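Local coordinates for imidazoleglycerol-phosphate dehydratase (Pyrococcus furiosus, PDB 5DNL), which catalyses the dehydration of D-erythro-imidazoleglycerol phosphate to imidazoleacetol phosphate, the sixth step of histidine biosynthesis, at residues P83-V91 / I136-I147. Numbering follows the deposited sequence. Where two conformers were deposited one is given.
Sequences PMDDALVLV and IKQLSGENAHHI. With MN (manganese (II) ion), chain E; MN (manganese (II) ion), chain D; 5DL ([(2S)-2-hydroxy-3-(1H-1,2,4-triazol-1-yl)propyl]phosphonic acid), chain F.
D86, in the type II' turn of the 77-84/87-94 hairpin, holds E142, N143 and H146, in the loop and helix start that follow strand 133-140 and bring two histidines to two manganese ions. Its carboxylate takes three N-H groups. OD2 receives N143 N on the syn side and E142 N on the anti lone pair, the latter at 2.8 Å; OD1 accepts H146 ND1 at 2.8 Å, only 5° from the imidazole plane. With chi1 at 54°, CG sits between backbone N and carbonyl carbon, which carries the carboxylate over to the loop. Replacing D86 by alanine would probably leave H146 ND1 and the amides of E142 and N143 without their acceptor, the ring then steadied mainly by its manganese.

With ND1 so held, NE2 of H146 binds one manganese at 2.3 Å, beside triazole N4 of the inhibitor and the water that donates to D85 OD2, while D85 OD1 is paired with R98 of a neighbouring subunit; H52, E56 and E121 of another subunit complete this site. H145 NE2 binds the second manganese, and inhibitor C5 lies over one face of its ring. M84 SD approaches the H146 ring obliquely, 4.6 Å from its centroid, and reaches inhibitor N2 at 3.5 Å.

Strands 87-91 and 136-140 pair antiparallel through a classic beta bulge: L88 O accepts both L139 N and S140 N, the latter in the carbonyl plane. V89 and V91 pack against I136 on the face toward helix 144-162. On the other, L88 CD2 meets L139 CB at 4.1 Å. Beyond the bulge, the CA of G141 donates a C-H...O contact to D86 O at 3.3 Å.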
loop_
_atom_site.group_PDB
_atom_site.type_symbol
_atom_site.label_atom_id
_atom_site.label_comp_id
_atom_site.label_asym_id
_atom_site.label_seq_id
_atom_site.Cartn_x
_atom_site.Cartn_y
_atom_site.Cartn_z
ATOM N N PRO A 83 12.019 6.120 37.542
ATOM C CA PRO A 83 12.582 6.991 36.536
ATOM C C PRO A 83 14.094 7.026 36.629
ATOM O O PRO A 83 14.661 6.861 37.718
ATOM C CB PRO A 83 11.986 8.363 36.859
ATOM C CG PRO A 83 11.672 8.321 38.303
ATOM C CD PRO A 83 11.502 6.896 38.701
ATOM N N MET A 84 14.746 7.205 35.489
ATOM C CA MET A 84 16.122 7.666 35.457
ATOM C C MET A 84 16.284 8.503 34.207
ATOM O O MET A 84 16.434 7.955 33.093
ATOM C CB MET A 84 17.133 6.523 35.491
ATOM C CG MET A 84 18.550 7.092 35.495
ATOM S SD MET A 84 19.911 5.966 35.826
ATOM C CE MET A 84 19.367 5.288 37.371
ATOM N N ASP A 85 16.279 9.824 34.378
ATOM C CA ASP A 85 16.268 10.768 33.270
ATOM C C ASP A 85 15.182 10.339 32.249
ATOM O O ASP A 85 14.020 10.227 32.633
ATOM C CB ASP A 85 17.668 10.906 32.672
ATOM C CG ASP A 85 18.697 11.453 33.664
ATOM O OD1 ASP A 85 18.376 11.710 34.848
ATOM O OD2 ASP A 85 19.833 11.651 33.219
ATOM N N ASP A 86 15.574 10.061 30.997
ATOM C CA ASP A 86 14.625 9.613 29.972
ATOM C C ASP A 86 13.917 8.311 30.278
ATOM O O ASP A 86 12.814 8.101 29.776
ATOM C CB ASP A 86 15.350 9.455 28.624
ATOM C CG ASP A 86 16.562 8.552 28.728
ATOM O OD1 ASP A 86 17.566 8.971 29.363
ATOM O OD2 ASP A 86 16.532 7.392 28.237
ATOM N N ALA A 87 14.525 7.423 31.058
ATOM C CA ALA A 87 13.975 6.086 31.320
ATOM C C ALA A 87 12.844 6.138 32.333
ATOM O O ALA A 87 12.889 6.921 33.298
ATOM C CB ALA A 87 15.049 5.119 31.801
ATOM N N LEU A 88 11.847 5.287 32.127
ATOM C CA LEU A 88 10.777 5.090 33.104
ATOM C C LEU A 88 10.405 3.625 33.045
ATOM O O LEU A 88 9.959 3.166 31.996
ATOM C CB LEU A 88 9.579 5.983 32.778
ATOM C CG LEU A 88 8.445 5.951 33.807
ATOM C CD1 LEU A 88 8.921 6.546 35.117
ATOM C CD2 LEU A 88 7.244 6.706 33.254
ATOM N N VAL A 89 10.650 2.875 34.110
ATOM C CA VAL A 89 10.562 1.421 34.058
ATOM C C VAL A 89 9.670 0.924 35.187
ATOM O O VAL A 89 9.889 1.266 36.347
ATOM C CB VAL A 89 11.951 0.786 34.155
ATOM C CG1 VAL A 89 11.854 -0.742 34.133
ATOM C CG2 VAL A 89 12.868 1.264 33.042
ATOM N N LEU A 90 8.680 0.118 34.815
ATOM C CA LEU A 90 7.813 -0.555 35.772
ATOM C C LEU A 90 8.384 -1.940 36.091
ATOM O O LEU A 90 8.748 -2.700 35.180
ATOM C CB LEU A 90 6.398 -0.682 35.199
ATOM C CG LEU A 90 5.436 -1.630 35.935
ATOM C CD1 LEU A 90 5.134 -1.213 37.367
ATOM C CD2 LEU A 90 4.155 -1.746 35.125
ATOM N N VAL A 91 8.498 -2.250 37.387
ATOM C CA VAL A 91 8.941 -3.546 37.858
ATOM C C VAL A 91 7.849 -4.090 38.758
ATOM O O VAL A 91 7.405 -3.413 39.689
ATOM C CB VAL A 91 10.270 -3.471 38.623
ATOM C CG1 VAL A 91 10.652 -4.865 39.142
ATOM C CG2 VAL A 91 11.336 -2.916 37.717
ATOM N N ILE A 136 9.409 -6.792 33.953
ATOM C CA ILE A 136 10.165 -5.548 33.748
ATOM C C ILE A 136 9.550 -4.942 32.489
ATOM O O ILE A 136 9.676 -5.540 31.423
ATOM C CB ILE A 136 11.676 -5.771 33.494
ATOM C CG1 ILE A 136 12.347 -6.649 34.564
ATOM C CG2 ILE A 136 12.399 -4.428 33.416
ATOM C CD1 ILE A 136 12.302 -6.090 35.964
ATOM N N LYS A 137 8.888 -3.794 32.613
ATOM C CA LYS A 137 8.183 -3.184 31.486
ATOM C C LYS A 137 8.628 -1.754 31.349
ATOM O O LYS A 137 8.279 -0.888 32.162
ATOM C CB LYS A 137 6.663 -3.269 31.644
ATOM C CG LYS A 137 5.934 -2.802 30.386
ATOM C CD LYS A 137 4.436 -2.990 30.492
ATOM C CE LYS A 137 3.772 -2.874 29.123
ATOM N NZ LYS A 137 3.866 -4.168 28.381
ATOM N N GLN A 138 9.407 -1.501 30.311
ATOM C CA GLN A 138 9.790 -0.141 29.995
ATOM C C GLN A 138 8.575 0.664 29.535
ATOM O O GLN A 138 7.872 0.255 28.605
ATOM C CB GLN A 138 10.868 -0.136 28.926
ATOM C CG GLN A 138 11.343 1.239 28.503
ATOM C CD GLN A 138 12.492 1.155 27.541
ATOM O OE1 GLN A 138 13.300 0.239 27.604
ATOM N NE2 GLN A 138 12.548 2.099 26.612
ATOM N N LEU A 139 8.315 1.802 30.184
ATOM C CA LEU A 139 7.252 2.724 29.791
ATOM C C LEU A 139 7.747 3.861 28.909
ATOM O O LEU A 139 7.010 4.324 28.042
ATOM C CB LEU A 139 6.588 3.310 31.036
ATOM C CG LEU A 139 6.082 2.258 32.023
ATOM C CD1 LEU A 139 5.484 2.916 33.243
ATOM C CD2 LEU A 139 5.085 1.307 31.368
ATOM N N SER A 140 8.981 4.318 29.146
ATOM C CA SER A 140 9.642 5.343 28.349
ATOM C C SER A 140 11.138 5.100 28.425
ATOM O O SER A 140 11.621 4.462 29.359
ATOM C CB SER A 140 9.355 6.740 28.896
ATOM O OG SER A 140 7.972 6.973 29.024
ATOM N N GLY A 141 11.864 5.633 27.452
ATOM C CA GLY A 141 13.307 5.721 27.557
ATOM C C GLY A 141 14.037 5.364 26.295
ATOM O O GLY A 141 13.502 4.714 25.403
ATOM N N GLU A 142 15.295 5.790 26.267
ATOM C CA GLU A 142 16.211 5.521 25.154
ATOM C C GLU A 142 17.584 5.011 25.588
ATOM O O GLU A 142 18.169 4.180 24.908
ATOM C CB GLU A 142 16.370 6.802 24.316
ATOM C CG GLU A 142 14.999 7.289 23.817
ATOM C CD GLU A 142 15.025 8.244 22.651
ATOM O OE1 GLU A 142 16.042 8.908 22.436
ATOM O OE2 GLU A 142 14.003 8.338 21.946
ATOM N N ASN A 143 18.121 5.527 26.693
ATOM C CA ASN A 143 19.493 5.249 27.090
ATOM C C ASN A 143 19.658 3.897 27.795
ATOM O O ASN A 143 18.969 3.605 28.772
ATOM C CB ASN A 143 19.998 6.355 28.014
ATOM C CG ASN A 143 21.435 6.175 28.393
ATOM O OD1 ASN A 143 21.749 5.414 29.290
ATOM N ND2 ASN A 143 22.337 6.847 27.679
ATOM N N ALA A 144 20.570 3.062 27.315
ATOM C CA ALA A 144 20.721 1.700 27.858
ATOM C C ALA A 144 20.995 1.679 29.361
ATOM O O ALA A 144 20.407 0.905 30.082
ATOM C CB ALA A 144 21.840 0.952 27.142
ATOM N N HIS A 145 21.920 2.511 29.805
ATOM C CA HIS A 145 22.333 2.530 31.214
ATOM C C HIS A 145 21.159 2.989 32.061
ATOM O O HIS A 145 20.877 2.395 33.114
ATOM C CB HIS A 145 23.512 3.499 31.347
ATOM C CG HIS A 145 24.204 3.529 32.672
ATOM N ND1 HIS A 145 25.574 3.626 32.745
ATOM C CD2 HIS A 145 23.755 3.603 33.946
ATOM C CE1 HIS A 145 25.945 3.704 34.012
ATOM N NE2 HIS A 145 24.864 3.698 34.760
ATOM N N HIS A 146 20.458 4.034 31.624
ATOM C CA HIS A 146 19.327 4.554 32.396
ATOM C C HIS A 146 18.211 3.499 32.505
ATOM O O HIS A 146 17.630 3.307 33.572
ATOM C CB HIS A 146 18.774 5.828 31.797
ATOM C CG HIS A 146 19.746 6.964 31.802
ATOM N ND1 HIS A 146 19.589 8.077 31.003
ATOM C CD2 HIS A 146 20.890 7.157 32.502
ATOM C CE1 HIS A 146 20.578 8.917 31.229
ATOM N NE2 HIS A 146 21.393 8.380 32.117
ATOM N N ILE A 147 17.945 2.798 31.406
ATOM C CA ILE A 147 16.909 1.759 31.378
ATOM C C ILE A 147 17.281 0.597 32.294
ATOM O O ILE A 147 16.471 0.165 33.127
ATOM C CB ILE A 147 16.641 1.270 29.932
ATOM C CG1 ILE A 147 15.993 2.386 29.119
ATOM C CG2 ILE A 147 15.762 0.033 29.933
ATOM C CD1 ILE A 147 16.061 2.196 27.609
HETATM MN MN MN E . 24.785 4.533 36.946
HETATM MN MN MN D . 23.271 9.468 32.875
HETATM N N1 5DL F . 23.900 6.352 35.986
HETATM C C3 5DL F . 22.808 8.316 35.918
HETATM N N2 5DL F . 23.097 7.240 36.658
HETATM C C8 5DL F . 23.011 6.805 40.466
HETATM C C7 5DL F . 23.668 6.957 39.093
HETATM C C6 5DL F . 22.598 7.045 38.015
HETATM C C5 5DL F . 24.081 6.953 34.805
HETATM O O10 5DL F . 22.511 9.433 40.636
HETATM P P9 5DL F . 21.870 8.126 40.959
HETATM O O11 5DL F . 21.598 7.923 42.430
HETATM O O12 5DL F . 20.561 7.959 40.200
HETATM O O13 5DL F . 24.534 5.849 38.805
HETATM N N4 5DL F . 23.440 8.142 34.719
HETATM O O HOH W 1 22.133 10.768 34.242
#